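Local coordinates for protein phosphoglycerol transferase GacH (Streptococcus pyogenes MGAS5005, PDB 6DGM) that probably transfers glycerol phosphate onto the rhamnose polysaccharide of the streptococcal cell wall, using a manganese-binding domain of the sulfatase and alkaline phosphatase clan, at residues A70-S74 against T75-L79. Residues are numbered along the deposited sequence; the frame is centred on the assembly and turned at random.
Sequences AIKNS and TTAGL
Ile71 meets Thr75 four residues on, its carbonyl O lying 3.4 Å from Thr75 CG2, while the methyls CG2 of the two residues approach more loosely.

Lys72 does most of the bridging to the strand. Its root packs against Ala77, with Lys72 CB and Ala77 CB 3.7 Å apart, and the Ala77 methyl CB also rests on the lysine backbone, 3.5 Å from Lys72 O. Beyond CB the chain runs along the strand and bends at chi3, laying Lys72 CE 3.3 Å from Gly78 O. From there Lys72 NZ makes a weak hydrogen bond of 3.1 Å to Gly78 O. The ammonium's stronger partner is Asp292, a salt bridge from strand 290-297. Lys72 O and Thr75 O come within 2.9 Å of each other; both are acceptors, and Lys303 NZ donates to each, which should offset their repulsion.

Ser74 grips the carbonyl oxygen of Ile71 twice. Its backbone N donates to Ile71 O at 2.9 Å. The hydroxyl adds a second bond, Ser74 OG to Ile71 O at 2.7 Å, in the carbonyl plane and on a lone pair, at a C=O...O angle of 123°. Ser74 can do this because its OG sits between its own backbone N and carbonyl carbon (chi1 74°), which folds the hydroxyl back onto the Ile71 carbonyl.

The chain thus leaves helix 66-74, turns through Thr75 and Thr76, and enters strand 77-81; the axes of 70-74 and 77-79 make 114°. Ile71 and Ala77 both pack on Phe294, closing the helix end over strand 290-297. Strand 77-81 itself lies in the mixed sheet of the sulfatase-like domain, between antiparallel 290-297 and parallel 308-310.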
loop_
_atom_site.group_PDB
_atom_site.type_symbol
_atom_site.label_atom_id
_atom_site.label_comp_id
_atom_site.label_asym_id
_atom_site.label_seq_id
_atom_site.Cartn_x
_atom_site.Cartn_y
_atom_site.Cartn_z
ATOM N N ALA A 70 -6.561 -15.101 -9.796
ATOM C CA ALA A 70 -6.387 -16.392 -9.150
ATOM C C ALA A 70 -5.645 -16.244 -7.828
ATOM O O ALA A 70 -5.947 -16.946 -6.856
ATOM C CB ALA A 70 -5.625 -17.323 -10.079
ATOM N N ILE A 71 -4.651 -15.362 -7.785
ATOM C CA ILE A 71 -3.962 -15.090 -6.528
ATOM C C ILE A 71 -4.944 -14.537 -5.502
ATOM O O ILE A 71 -4.993 -14.992 -4.352
ATOM C CB ILE A 71 -2.770 -14.145 -6.765
ATOM C CG1 ILE A 71 -1.698 -14.855 -7.589
ATOM C CG2 ILE A 71 -2.223 -13.658 -5.422
ATOM C CD1 ILE A 71 -0.779 -13.903 -8.334
ATOM N N LYS A 72 -5.765 -13.560 -5.909
ATOM C CA LYS A 72 -6.729 -12.967 -4.987
ATOM C C LYS A 72 -7.677 -14.025 -4.423
ATOM O O LYS A 72 -8.057 -13.973 -3.247
ATOM C CB LYS A 72 -7.516 -11.860 -5.692
ATOM C CG LYS A 72 -6.685 -10.626 -6.056
ATOM C CD LYS A 72 -7.528 -9.524 -6.707
ATOM C CE LYS A 72 -8.440 -8.843 -5.696
ATOM N NZ LYS A 72 -9.448 -7.964 -6.344
ATOM N N ASN A 73 -8.066 -14.998 -5.246
ATOM C CA ASN A 73 -8.969 -16.034 -4.776
ATOM C C ASN A 73 -8.315 -16.951 -3.746
ATOM O O ASN A 73 -9.034 -17.621 -2.999
ATOM C CB ASN A 73 -9.468 -16.867 -5.960
ATOM C CG ASN A 73 -10.505 -16.141 -6.790
ATOM O OD1 ASN A 73 -11.248 -15.293 -6.285
ATOM N ND2 ASN A 73 -10.567 -16.476 -8.078
ATOM N N SER A 74 -6.975 -16.976 -3.681
ATOM C CA SER A 74 -6.230 -17.945 -2.887
ATOM C C SER A 74 -5.759 -17.402 -1.548
ATOM O O SER A 74 -5.224 -18.165 -0.737
ATOM C CB SER A 74 -4.977 -18.410 -3.649
ATOM O OG SER A 74 -3.953 -17.401 -3.671
ATOM N N THR A 75 -5.921 -16.115 -1.300
ATOM C CA THR A 75 -5.313 -15.507 -0.130
ATOM C C THR A 75 -6.122 -14.273 0.235
ATOM O O THR A 75 -7.032 -13.869 -0.491
ATOM C CB THR A 75 -3.847 -15.150 -0.406
ATOM O OG1 THR A 75 -3.203 -14.840 0.832
ATOM C CG2 THR A 75 -3.727 -13.977 -1.376
ATOM N N THR A 76 -5.773 -13.679 1.364
ATOM C CA THR A 76 -6.409 -12.434 1.779
ATOM C C THR A 76 -6.285 -11.403 0.674
ATOM O O THR A 76 -5.185 -11.112 0.202
ATOM C CB THR A 76 -5.729 -11.933 3.054
ATOM O OG1 THR A 76 -5.838 -12.948 4.056
ATOM C CG2 THR A 76 -6.353 -10.629 3.549
ATOM N N ALA A 77 -7.417 -10.854 0.244
ATOM C CA ALA A 77 -7.408 -9.996 -0.935
ATOM C C ALA A 77 -8.757 -9.313 -1.075
ATOM O O ALA A 77 -9.754 -9.738 -0.486
ATOM C CB ALA A 77 -7.112 -10.800 -2.206
ATOM N N GLY A 78 -8.782 -8.265 -1.887
ATOM C CA GLY A 78 -10.018 -7.559 -2.116
ATOM C C GLY A 78 -9.801 -6.276 -2.881
ATOM O O GLY A 78 -8.958 -6.205 -3.782
ATOM N N LEU A 79 -10.558 -5.253 -2.502
ATOM C CA LEU A 79 -10.454 -3.933 -3.085
ATOM C C LEU A 79 -9.881 -2.965 -2.058
ATOM O O LEU A 79 -10.161 -3.068 -0.860
ATOM C CB LEU A 79 -11.830 -3.431 -3.526
ATOM C CG LEU A 79 -12.572 -4.358 -4.485
ATOM C CD1 LEU A 79 -13.941 -3.793 -4.817
ATOM C CD2 LEU A 79 -11.775 -4.563 -5.751
#